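Local coordinates for protein endonuclease MutS2 (Deinococcus radiodurans, PDB 4OD6) that probably senses collided ribosomes and splits them by ATP hydrolysis, and ends in an Smr domain, the part given here, linked to endonuclease activity, at residues Pro42-His47 with Val83-Val88; Glu27-Ile32 with Lys63-Val68. One frame throughout, in Å; residues are numbered along the deposited sequence. Where two conformers were deposited one is given.

How the contacts relate
Both contacts belong to the Smr domain of MutS2, and their centres lie about 10 Å apart. Contact 1 is inside the four-stranded mixed sheet and pairs strand 43-46 with strand 83-88. Contact 2 lies at the edge of the helical layer, where helix 21-38 meets the loop between helix 53-62 and strand 68-73. Along the chain the segments alternate: 27-32, 42-47, 63-68, 83-88. The contacts also touch directly. Val45 packs on Leu28, Val86 on Val68, and CG1 of Val88 packs against the backbone O of Asn67. Sheet, helix and loop thus close around one shared apolar layer in this small domain.

Contact 1: residues Pro42-His47 with Val83-Val88; sequences PLRVVH and VTIVNV
CG of His47 is tucked between its own N and C (chi1 46°). Thr84 keeps OG1 beside its own backbone N (chi1 -66°). Together these torsions place NE2 of His47 2.8 Å from OG1 of Thr84. The hydroxyl sits at the ring edge, near its plane. The bond is nearly straight, and either group could be the donor. ND1 is also hydrogen-bonded close by, so a bond at each nitrogen should fix the ring's rotation. His47 opens the HGxG signature of Smr domains.

Antiparallel backbone pairing joins the strands. Leu43 and Val86 form one hydrogen-bonded pair, and the N of Val86 lies 2.9 Å from the O of Leu43. Val45 and Thr84 form the second, with Val45 N 2.9 Å from Thr84 O.

Arg44 bends at chi3 (53°) and turns its guanidinium over Val83. Methyl CG1 of Val83 stands 3.9 Å above the centre of that plane. Lower down, CG of Arg44 runs beside CD1 of Ile85 at 3.6 Å. Beyond the strands, Arg44 forms a salt bridge with Glu13, donates to the O of Gln78 and makes a cation-pi contact with Phe10.

On the other face, CG2 of Val45 meets CG2 of Val86 at 3.8 Å. Leu43 shares that side and packs on helix 21-38, while Thr84 and His47 touch helix 53-62. The pair forms the middle of the sheet, with strand 13-15 next to 43-46 and strand 68-73 next to 83-88.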
# COMPACT_ATOMS: atom_id res chain seq x y z
N PRO A 42 2.52 5.43 -9.01
CA PRO A 42 2.12 4.46 -7.98
C PRO A 42 2.30 4.95 -6.57
O PRO A 42 3.01 5.93 -6.34
CB PRO A 42 3.08 3.31 -8.22
CG PRO A 42 4.33 3.99 -8.65
CD PRO A 42 3.92 5.18 -9.43
N LEU A 43 1.67 4.24 -5.65
CA LEU A 43 1.90 4.41 -4.21
C LEU A 43 2.80 3.36 -3.64
O LEU A 43 2.68 2.22 -3.98
CB LEU A 43 0.60 4.34 -3.44
CG LEU A 43 -0.49 5.25 -3.90
CD1 LEU A 43 -1.61 5.17 -2.90
CD2 LEU A 43 -0.04 6.68 -4.11
N ARG A 44 3.68 3.76 -2.73
CA ARG A 44 4.53 2.84 -1.98
C ARG A 44 3.98 2.73 -0.56
O ARG A 44 3.99 3.69 0.21
CB ARG A 44 5.99 3.30 -1.91
CG ARG A 44 6.80 2.99 -3.12
CD ARG A 44 8.21 3.56 -3.02
NE ARG A 44 8.96 3.21 -1.82
CZ ARG A 44 9.73 2.14 -1.68
NH1 ARG A 44 9.86 1.28 -2.64
NH2 ARG A 44 10.35 1.98 -0.54
N VAL A 45 3.52 1.55 -0.22
CA VAL A 45 2.93 1.27 1.08
C VAL A 45 3.97 0.55 1.92
O VAL A 45 4.25 -0.61 1.74
CB VAL A 45 1.65 0.42 0.93
CG1 VAL A 45 0.99 0.19 2.28
CG2 VAL A 45 0.69 1.08 -0.03
N VAL A 46 4.50 1.31 2.87
CA VAL A 46 5.54 0.86 3.77
C VAL A 46 4.92 0.26 5.02
O VAL A 46 4.63 0.96 5.98
CB VAL A 46 6.54 2.01 4.10
CG1 VAL A 46 7.72 1.47 4.90
CG2 VAL A 46 6.99 2.66 2.79
N HIS A 47 4.72 -1.07 4.99
CA HIS A 47 4.11 -1.78 6.11
C HIS A 47 5.08 -2.59 6.95
O HIS A 47 4.72 -3.00 8.00
CB HIS A 47 2.93 -2.67 5.68
CG HIS A 47 3.21 -3.49 4.46
ND1 HIS A 47 4.20 -4.45 4.42
CD2 HIS A 47 2.71 -3.42 3.21
CE1 HIS A 47 4.25 -4.96 3.21
NE2 HIS A 47 3.36 -4.34 2.45
N VAL A 83 7.36 -3.63 1.57
CA VAL A 83 6.70 -2.56 0.85
C VAL A 83 5.81 -3.15 -0.24
O VAL A 83 6.22 -4.01 -1.01
CB VAL A 83 7.71 -1.60 0.23
CG1 VAL A 83 7.02 -0.48 -0.54
CG2 VAL A 83 8.68 -1.06 1.29
N THR A 84 4.60 -2.66 -0.31
CA THR A 84 3.68 -3.04 -1.38
C THR A 84 3.49 -1.84 -2.32
O THR A 84 3.18 -0.77 -1.91
CB THR A 84 2.28 -3.51 -0.86
OG1 THR A 84 2.42 -4.72 -0.12
CG2 THR A 84 1.32 -3.77 -1.98
N ILE A 85 3.68 -2.07 -3.60
CA ILE A 85 3.47 -1.07 -4.64
C ILE A 85 2.03 -1.18 -5.09
O ILE A 85 1.57 -2.27 -5.43
CB ILE A 85 4.38 -1.33 -5.87
CG1 ILE A 85 5.86 -1.42 -5.44
CG2 ILE A 85 4.24 -0.26 -6.93
CD1 ILE A 85 6.36 -0.18 -4.77
N VAL A 86 1.34 -0.06 -5.09
CA VAL A 86 -0.04 -0.01 -5.53
C VAL A 86 -0.12 0.87 -6.78
O VAL A 86 0.19 2.04 -6.76
CB VAL A 86 -0.96 0.53 -4.41
CG1 VAL A 86 -2.40 0.57 -4.91
CG2 VAL A 86 -0.86 -0.35 -3.14
N ASN A 87 -0.55 0.25 -7.88
CA ASN A 87 -0.87 0.95 -9.13
C ASN A 87 -2.34 1.31 -9.10
O ASN A 87 -3.19 0.46 -9.02
CB ASN A 87 -0.54 0.07 -10.32
CG ASN A 87 0.92 -0.32 -10.32
OD1 ASN A 87 1.78 0.54 -10.33
ND2 ASN A 87 1.19 -1.62 -10.25
N VAL A 88 -2.58 2.61 -9.09
CA VAL A 88 -3.90 3.20 -8.93
C VAL A 88 -4.51 3.51 -10.29
O VAL A 88 -3.84 3.96 -11.20
CB VAL A 88 -3.81 4.49 -8.08
CG1 VAL A 88 -5.17 5.15 -7.93
CG2 VAL A 88 -3.22 4.20 -6.72

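Contact 2: residues Glu27-Ile32 with Lys63-Val68; sequences ELRAAI and KTDKNV
An Asx turn inside a type I beta turn, Asp65 to Val68, faces helix 21-38 of the Smr domain. OD1 of Asp65 accepts from the N of Asn67 at 2.8 Å, using its anti lone pair. This bond helps hold the carboxylate in place as it turns toward the helix.

Ile32 carries the apolar side of the contact. Its CB lies 4.1 Å from OD2 of Asp65. From there the side chain forks. CG2, anti to the backbone N, presses on CB of Asn67 at 3.5 Å. The same methyl is 3.7 Å from OD1 of Asp65. The other branch leaves through CG1, beside the backbone N, and runs on extended (chi2 171°). Its tip, CD1, meets both OD2 of Asp65, at 3.7 Å, and CG2 of Val68, at 3.8 Å. Ile32 and Asp65 thus approach tip to tip, with both branch ends of Ile32 facing the carboxylate. Leu62 of helix 53-62 packs against both Ile32 and Val68.

Arg29 extends from CG to NE toward the loop, obliquely to Asp65. Its NH1 is 4.1 Å from OD2 of Asp65, too far for a salt bridge; the guanidinium and carboxylate planes are turned 61° apart. The opposite charges may still attract. NH1 instead bonds the OH of Tyr61, which also makes a weak hydrogen bond with OD2. OD1 of Asn67 accepts from Lys66 NZ, which sits above the carbonyl plane, and from Arg36 NH1.

One water bridges helix and loop. It donates to the O of Arg29 and to OD2 of Asp65, and it accepts from ND2 of Asn67, 3.1 Å from the water oxygen.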
# COMPACT_ATOMS: atom_id res chain seq x y z
N GLU A 27 -6.19 3.81 6.66
CA GLU A 27 -5.24 4.74 6.08
C GLU A 27 -4.95 4.42 4.61
O GLU A 27 -4.88 5.30 3.80
CB GLU A 27 -3.95 4.78 6.89
CG GLU A 27 -4.11 5.37 8.29
CD GLU A 27 -4.76 6.74 8.32
OE1 GLU A 27 -4.28 7.56 7.56
OE2 GLU A 27 -5.71 6.90 9.09
N LEU A 28 -4.79 3.14 4.32
CA LEU A 28 -4.52 2.74 2.95
C LEU A 28 -5.70 3.10 2.03
O LEU A 28 -5.51 3.63 0.96
CB LEU A 28 -4.21 1.24 2.89
CG LEU A 28 -3.97 0.66 1.50
CD1 LEU A 28 -2.84 1.39 0.78
CD2 LEU A 28 -3.66 -0.83 1.59
N ARG A 29 -6.90 2.83 2.49
CA ARG A 29 -8.10 3.13 1.71
C ARG A 29 -8.19 4.63 1.43
O ARG A 29 -8.48 5.02 0.32
CB ARG A 29 -9.33 2.61 2.47
CG ARG A 29 -10.64 2.92 1.80
CD ARG A 29 -11.75 2.23 2.56
NE ARG A 29 -13.03 2.42 1.95
CZ ARG A 29 -13.38 1.94 0.78
NH1 ARG A 29 -12.56 1.13 0.11
NH2 ARG A 29 -14.59 2.19 0.34
N ALA A 30 -7.94 5.47 2.44
CA ALA A 30 -7.95 6.94 2.27
C ALA A 30 -6.87 7.40 1.32
O ALA A 30 -7.07 8.25 0.52
CB ALA A 30 -7.79 7.61 3.64
N ALA A 31 -5.68 6.82 1.45
CA ALA A 31 -4.56 7.20 0.60
C ALA A 31 -4.83 6.87 -0.84
O ALA A 31 -4.45 7.61 -1.72
CB ALA A 31 -3.26 6.56 1.07
N ILE A 32 -5.40 5.71 -1.10
CA ILE A 32 -5.71 5.30 -2.45
C ILE A 32 -6.78 6.19 -3.05
O ILE A 32 -6.67 6.58 -4.17
CB ILE A 32 -6.13 3.81 -2.51
CG1 ILE A 32 -4.93 2.95 -2.16
CG2 ILE A 32 -6.70 3.44 -3.86
CD1 ILE A 32 -5.25 1.48 -1.97
N LYS A 63 -7.20 -6.55 -3.06
CA LYS A 63 -7.72 -7.37 -4.13
C LYS A 63 -9.06 -6.84 -4.51
O LYS A 63 -9.61 -7.13 -5.54
CB LYS A 63 -7.86 -8.85 -3.69
CG LYS A 63 -6.56 -9.63 -3.41
CD LYS A 63 -6.59 -10.55 -2.18
CE LYS A 63 -5.26 -11.29 -1.87
NZ LYS A 63 -5.12 -12.02 -0.55
N THR A 64 -9.73 -6.15 -3.58
CA THR A 64 -11.10 -5.61 -3.89
C THR A 64 -11.33 -4.08 -3.83
O THR A 64 -12.45 -3.60 -3.99
CB THR A 64 -12.22 -6.27 -3.05
OG1 THR A 64 -11.99 -6.03 -1.66
CG2 THR A 64 -12.30 -7.77 -3.33
N ASP A 65 -10.28 -3.31 -3.58
CA ASP A 65 -10.40 -1.88 -3.48
C ASP A 65 -10.83 -1.38 -4.95
O ASP A 65 -10.11 -1.66 -5.91
CB ASP A 65 -9.11 -1.22 -3.00
CG ASP A 65 -9.18 0.34 -2.99
OD1 ASP A 65 -9.41 0.95 -4.01
OD2 ASP A 65 -8.95 0.92 -1.91
N LYS A 66 -11.87 -0.58 -5.10
CA LYS A 66 -12.40 -0.20 -6.44
C LYS A 66 -11.43 0.62 -7.30
O LYS A 66 -11.63 0.82 -8.48
CB LYS A 66 -13.71 0.58 -6.29
CG LYS A 66 -13.56 1.95 -5.66
CD LYS A 66 -14.90 2.65 -5.43
CE LYS A 66 -14.73 4.14 -5.29
NZ LYS A 66 -14.10 4.75 -6.49
N ASN A 67 -10.45 1.20 -6.64
CA ASN A 67 -9.55 2.22 -7.19
C ASN A 67 -8.20 1.65 -7.65
O ASN A 67 -7.38 2.36 -8.22
CB ASN A 67 -9.28 3.31 -6.15
CG ASN A 67 -10.48 4.21 -5.93
OD1 ASN A 67 -11.21 4.55 -6.86
ND2 ASN A 67 -10.70 4.59 -4.68
N VAL A 68 -7.98 0.37 -7.38
CA VAL A 68 -6.70 -0.26 -7.61
C VAL A 68 -6.65 -1.01 -8.93
O VAL A 68 -7.54 -1.81 -9.21
CB VAL A 68 -6.38 -1.21 -6.45
CG1 VAL A 68 -5.17 -2.06 -6.74
CG2 VAL A 68 -6.18 -0.43 -5.16
O HOH W 1 -9.71 3.55 -1.98